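Long-range contacts in succinyl-CoA ligase (ADP-forming) subunit alpha (Methanosaeta concilii, PDB 6HXI), which combines a CoA-ligase domain of the succinyl-CoA synthetase superfamily with a citrate synthase-like C-terminal part, and binds coenzyme A: residues 231-236 / 276-281; 257-262 / 285-290. All blocks are in the same frame, centred on the assembly; numbering follows the deposited sequence.

Contact 1 of 2, residues 231-236 / 276-281; sequences LGELGG and AGAKAN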
loop_
_atom_site.group_PDB
_atom_site.type_symbol
_atom_site.label_atom_id
_atom_site.label_comp_id
_atom_site.label_asym_id
_atom_site.label_seq_id
_atom_site.Cartn_x
_atom_site.Cartn_y
_atom_site.Cartn_z
ATOM N N LEU B 231 -55.334 -14.228 33.368
ATOM C CA LEU B 231 -55.794 -12.917 32.951
ATOM C C LEU B 231 -56.157 -12.992 31.471
ATOM O O LEU B 231 -55.282 -13.163 30.636
ATOM C CB LEU B 231 -54.669 -11.894 33.197
ATOM C CG LEU B 231 -54.993 -10.413 33.035
ATOM C CD1 LEU B 231 -55.943 -9.929 34.117
ATOM C CD2 LEU B 231 -53.696 -9.578 33.034
ATOM N N GLY B 232 -57.445 -12.931 31.181
ATOM C CA GLY B 232 -57.960 -12.964 29.821
ATOM C C GLY B 232 -58.413 -11.596 29.359
ATOM O O GLY B 232 -58.124 -10.590 30.016
ATOM N N GLU B 233 -59.102 -11.551 28.204
ATOM C CA GLU B 233 -59.658 -10.316 27.624
ATOM C C GLU B 233 -60.870 -10.624 26.744
ATOM O O GLU B 233 -61.067 -11.771 26.334
ATOM C CB GLU B 233 -58.589 -9.472 26.869
ATOM C CG GLU B 233 -58.081 -10.098 25.590
ATOM C CD GLU B 233 -57.110 -9.302 24.738
ATOM O OE1 GLU B 233 -56.732 -8.167 25.124
ATOM O OE2 GLU B 233 -56.746 -9.822 23.654
ATOM N N LEU B 234 -61.674 -9.599 26.451
ATOM C CA LEU B 234 -62.855 -9.701 25.595
ATOM C C LEU B 234 -62.497 -10.196 24.183
ATOM O O LEU B 234 -61.324 -10.104 23.768
ATOM C CB LEU B 234 -63.601 -8.359 25.545
ATOM C CG LEU B 234 -63.070 -7.244 24.642
ATOM C CD1 LEU B 234 -63.984 -6.065 24.702
ATOM C CD2 LEU B 234 -61.659 -6.783 25.041
ATOM N N GLY B 235 -63.508 -10.722 23.477
ATOM C CA GLY B 235 -63.353 -11.255 22.128
ATOM C C GLY B 235 -62.919 -12.705 22.148
ATOM O O GLY B 235 -62.060 -13.100 22.955
ATOM N N GLY B 236 -63.531 -13.500 21.274
ATOM C CA GLY B 236 -63.259 -14.932 21.184
ATOM C C GLY B 236 -63.834 -15.711 22.348
ATOM O O GLY B 236 -64.333 -15.116 23.308
ATOM N N ALA B 276 -55.105 -8.224 18.129
ATOM C CA ALA B 276 -55.945 -8.624 16.980
ATOM C C ALA B 276 -57.274 -9.296 17.400
ATOM O O ALA B 276 -58.313 -8.998 16.814
ATOM C CB ALA B 276 -55.163 -9.526 16.031
ATOM N N GLY B 277 -57.237 -10.117 18.452
ATOM C CA GLY B 277 -58.426 -10.811 18.934
ATOM C C GLY B 277 -59.293 -10.067 19.931
ATOM O O GLY B 277 -60.334 -10.593 20.329
ATOM N N ALA B 278 -58.870 -8.860 20.374
ATOM C CA ALA B 278 -59.614 -8.077 21.377
ATOM C C ALA B 278 -60.753 -7.238 20.788
ATOM O O ALA B 278 -60.663 -6.007 20.734
ATOM C CB ALA B 278 -58.664 -7.217 22.215
ATOM N N LYS B 279 -61.822 -7.930 20.323
ATOM C CA LYS B 279 -63.066 -7.349 19.806
ATOM C C LYS B 279 -64.260 -8.297 20.052
ATOM O O LYS B 279 -64.379 -9.321 19.368
ATOM C CB LYS B 279 -62.975 -6.940 18.319
ATOM C CG LYS B 279 -64.135 -6.026 17.919
ATOM C CD LYS B 279 -64.201 -5.721 16.435
ATOM C CE LYS B 279 -65.134 -4.555 16.184
ATOM N NZ LYS B 279 -65.840 -4.656 14.879
ATOM N N ALA B 280 -65.149 -7.946 21.003
ATOM C CA ALA B 280 -66.325 -8.759 21.333
ATOM C C ALA B 280 -67.388 -8.683 20.226
ATOM O O ALA B 280 -68.085 -7.670 20.087
ATOM C CB ALA B 280 -66.911 -8.337 22.676
ATOM N N ASN B 281 -67.468 -9.743 19.400
ATOM C CA ASN B 281 -68.428 -9.828 18.287
ATOM C C ASN B 281 -69.831 -10.079 18.812
ATOM O O ASN B 281 -70.787 -9.492 18.311
ATOM C CB ASN B 281 -68.029 -10.929 17.288
ATOM C CG ASN B 281 -66.739 -10.689 16.536
ATOM O OD1 ASN B 281 -66.230 -9.564 16.434
ATOM N ND2 ASN B 281 -66.207 -11.755 15.947
HETATM O O HOH W 1 -59.554 -13.384 20.777
#

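Contact 2 of 2, residues 257-262 / 285-290; sequences AWVTGT and ETAQAK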
loop_
_atom_site.group_PDB
_atom_site.type_symbol
_atom_site.label_atom_id
_atom_site.label_comp_id
_atom_site.label_asym_id
_atom_site.label_seq_id
_atom_site.Cartn_x
_atom_site.Cartn_y
_atom_site.Cartn_z
ATOM N N ALA B 257 -59.116 -15.621 38.436
ATOM C CA ALA B 257 -59.393 -15.258 37.050
ATOM C C ALA B 257 -59.934 -13.851 36.869
ATOM O O ALA B 257 -60.804 -13.420 37.614
ATOM C CB ALA B 257 -60.356 -16.259 36.445
ATOM N N TRP B 258 -59.429 -13.144 35.848
ATOM C CA TRP B 258 -59.917 -11.820 35.484
ATOM C C TRP B 258 -59.879 -11.628 33.976
ATOM O O TRP B 258 -58.883 -11.963 33.339
ATOM C CB TRP B 258 -59.204 -10.674 36.230
ATOM C CG TRP B 258 -59.754 -9.322 35.856
ATOM C CD1 TRP B 258 -59.167 -8.390 35.046
ATOM C CD2 TRP B 258 -61.065 -8.820 36.158
ATOM N NE1 TRP B 258 -60.010 -7.320 34.865
ATOM C CE2 TRP B 258 -61.183 -7.556 35.535
ATOM C CE3 TRP B 258 -62.146 -9.309 36.908
ATOM C CZ2 TRP B 258 -62.335 -6.770 35.651
ATOM C CZ3 TRP B 258 -63.292 -8.536 37.014
ATOM C CH2 TRP B 258 -63.376 -7.278 36.401
ATOM N N VAL B 259 -60.980 -11.103 33.412
ATOM C CA VAL B 259 -61.113 -10.828 31.984
ATOM C C VAL B 259 -61.207 -9.301 31.797
ATOM O O VAL B 259 -62.109 -8.654 32.335
ATOM C CB VAL B 259 -62.298 -11.601 31.332
ATOM C CG1 VAL B 259 -62.411 -11.275 29.847
ATOM C CG2 VAL B 259 -62.154 -13.110 31.536
ATOM N N THR B 260 -60.239 -8.732 31.067
ATOM C CA THR B 260 -60.157 -7.289 30.790
ATOM C C THR B 260 -61.068 -6.916 29.594
ATOM O O THR B 260 -61.395 -7.772 28.771
ATOM C CB THR B 260 -58.693 -6.885 30.557
ATOM O OG1 THR B 260 -58.284 -7.416 29.310
ATOM C CG2 THR B 260 -57.759 -7.403 31.638
ATOM N N GLY B 261 -61.446 -5.651 29.505
ATOM C CA GLY B 261 -62.313 -5.154 28.440
ATOM C C GLY B 261 -63.698 -4.772 28.928
ATOM O O GLY B 261 -64.654 -4.828 28.157
ATOM N N THR B 262 -63.813 -4.385 30.210
ATOM C CA THR B 262 -65.079 -3.963 30.824
ATOM C C THR B 262 -65.512 -2.584 30.297
ATOM O O THR B 262 -66.660 -2.205 30.472
ATOM C CB THR B 262 -65.021 -4.038 32.371
ATOM O OG1 THR B 262 -64.108 -3.066 32.889
ATOM C CG2 THR B 262 -64.654 -5.435 32.889
ATOM N N GLU B 285 -68.870 -12.926 24.050
ATOM C CA GLU B 285 -67.474 -12.528 23.899
ATOM C C GLU B 285 -67.038 -11.362 24.806
ATOM O O GLU B 285 -65.838 -11.144 24.950
ATOM C CB GLU B 285 -67.166 -12.216 22.428
ATOM C CG GLU B 285 -67.054 -13.442 21.542
ATOM C CD GLU B 285 -66.658 -13.154 20.105
ATOM O OE1 GLU B 285 -67.278 -13.747 19.193
ATOM O OE2 GLU B 285 -65.724 -12.346 19.887
ATOM N N THR B 286 -67.978 -10.626 25.419
ATOM C CA THR B 286 -67.664 -9.482 26.298
ATOM C C THR B 286 -66.976 -9.888 27.607
ATOM O O THR B 286 -67.152 -11.010 28.075
ATOM C CB THR B 286 -68.925 -8.627 26.601
ATOM O OG1 THR B 286 -69.850 -9.369 27.399
ATOM C CG2 THR B 286 -69.593 -8.076 25.357
ATOM N N ALA B 287 -66.244 -8.946 28.219
ATOM C CA ALA B 287 -65.560 -9.144 29.495
ATOM C C ALA B 287 -66.564 -9.448 30.627
ATOM O O ALA B 287 -66.289 -10.309 31.471
ATOM C CB ALA B 287 -64.715 -7.927 29.840
ATOM N N GLN B 288 -67.736 -8.784 30.614
ATOM C CA GLN B 288 -68.799 -8.980 31.614
ATOM C C GLN B 288 -69.330 -10.412 31.604
ATOM O O GLN B 288 -69.307 -11.060 32.650
ATOM C CB GLN B 288 -69.930 -7.936 31.475
ATOM C CG GLN B 288 -69.564 -6.536 32.016
ATOM C CD GLN B 288 -68.686 -5.678 31.099
ATOM O OE1 GLN B 288 -68.274 -6.077 29.986
ATOM N NE2 GLN B 288 -68.416 -4.449 31.531
ATOM N N ALA B 289 -69.746 -10.923 30.427
ATOM C CA ALA B 289 -70.228 -12.296 30.245
ATOM C C ALA B 289 -69.169 -13.331 30.673
ATOM O O ALA B 289 -69.520 -14.344 31.278
ATOM C CB ALA B 289 -70.615 -12.522 28.798
ATOM N N LYS B 290 -67.889 -13.051 30.408
ATOM C CA LYS B 290 -66.759 -13.921 30.776
ATOM C C LYS B 290 -66.473 -13.946 32.287
ATOM O O LYS B 290 -66.344 -15.031 32.859
ATOM C CB LYS B 290 -65.493 -13.562 29.970
ATOM C CG LYS B 290 -65.605 -13.922 28.487
ATOM C CD LYS B 290 -64.358 -13.560 27.717
ATOM C CE LYS B 290 -64.420 -14.019 26.277
ATOM N NZ LYS B 290 -63.101 -13.887 25.585
HETATM O O HOH W 2 -66.730 -6.312 27.416
#

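Contact 1 of 2, residues 231-236 / 276-281
The carboxylate of E233 is the main flat group here, and one of its faces is covered by the methyl of A278. This CB lies over the face rather than at an edge, nearly equidistant from E233 OE2 (3.5 Å) and E233 OE1 (3.6 Å). The E233 chain leaves the strand with CG between the backbone N and the carbonyl carbon (chi1 69°), then runs extended to the loop. L234 adds apolar contacts from its two branches. Its CD2 meets A278 CB at 4.1 Å, and its CD1 meets A280 CB at 4.2 Å.

The rest is backbone against backbone. A278 is the centre of an inverse gamma turn, and its CA-H points almost straight at L234 O (3.6 Å, 170° at the hydrogen). G235 has no side chain, so its CA comes within 3.6 Å of G277 O and 3.5 Å of K279 O. Water 1 links G277 O (2.9 Å) with G235 O, the latter weakly.

Residues 276-278 belong to the Gly-His-Ala-Gly-Ala motif of this family. Both carboxylate oxygens of E233 are hydrogen-bonded, OE1 weakly to H275 ND1. The buried carboxylate, if ionised, would therefore tend to polarise the H275 ring.

Contact 2 of 2, residues 257-262 / 285-290
Two pairs of side chains cross at about a right angle, V259 with K290 and T262 with Q288, and the methyl of A287 sits between them. V259 points at the helix with CG1 anti to its backbone N (chi1 179°). Both its branches lie on the lysine chain: CG2 touches K290 CB at 3.7 Å, and CG1 touches K290 CD. The K290 chain runs extended past the valine and takes its charge away, to a salt bridge with E239 and to the carbonyls of E233, G235 and G236.

A287 points its CB into the turn that follows the strand. This methyl is 3.4 Å from G261 C and 3.5 Å from T260 O, and T262 CG2 lies against it at 3.9 Å. The packing is close, and G261 presents only backbone there. G261 N bonds to D288 of the citrate lyase chain.

Q288 is bent at its second torsion (chi2 79°), which folds the amide across T262. NE2 donates to T262 O at 3.0 Å with an N-H...O angle of 159°. The acceptor lies in the amide plane, and the donor meets a lone pair in the carbonyl plane. OE1 accepts a bond from water 2, which also donates to G261 O (2.7 Å) and accepts from A287 N (2.8 Å). The amide is thus held at both ends. T286 is the N-cap; its OG1 accepts a weak bond from A289 N and also bonds to E283 O.

This is a strand-loop-helix connection. Helix 287-297 starts beside the end of strand 255-260, the outermost strand on one side of its sheet within this chain. N291 OD1 accepts from V259 N, and F294 continues the packing. Strand 227-233 runs beside strand 255-260, and Y240 of helix 239-247 packs against A289 and K290.

How the contacts relate
The centres of contacts 1 and 2 are about 8 Å apart, both in the CoA-ligase part of the chain. Their segments alternate along the chain: 231-236, 257-262, 276-281, 285-290. Strands 227-233 and 255-260 are parallel neighbours in one mixed sheet, so the two first segments lie side by side. They are joined by a probable hydrogen bond from G232 N to W258 O (2.8 Å). The long loop after strand 255-260 returns to the end of strand 227-233 before helix 287-297 begins. G235 N probably bonds to E285 O there. Contact 1 brings the loop and contact 2 the helix start to the ends of two adjacent strands, where the citrate lyase chain also reaches.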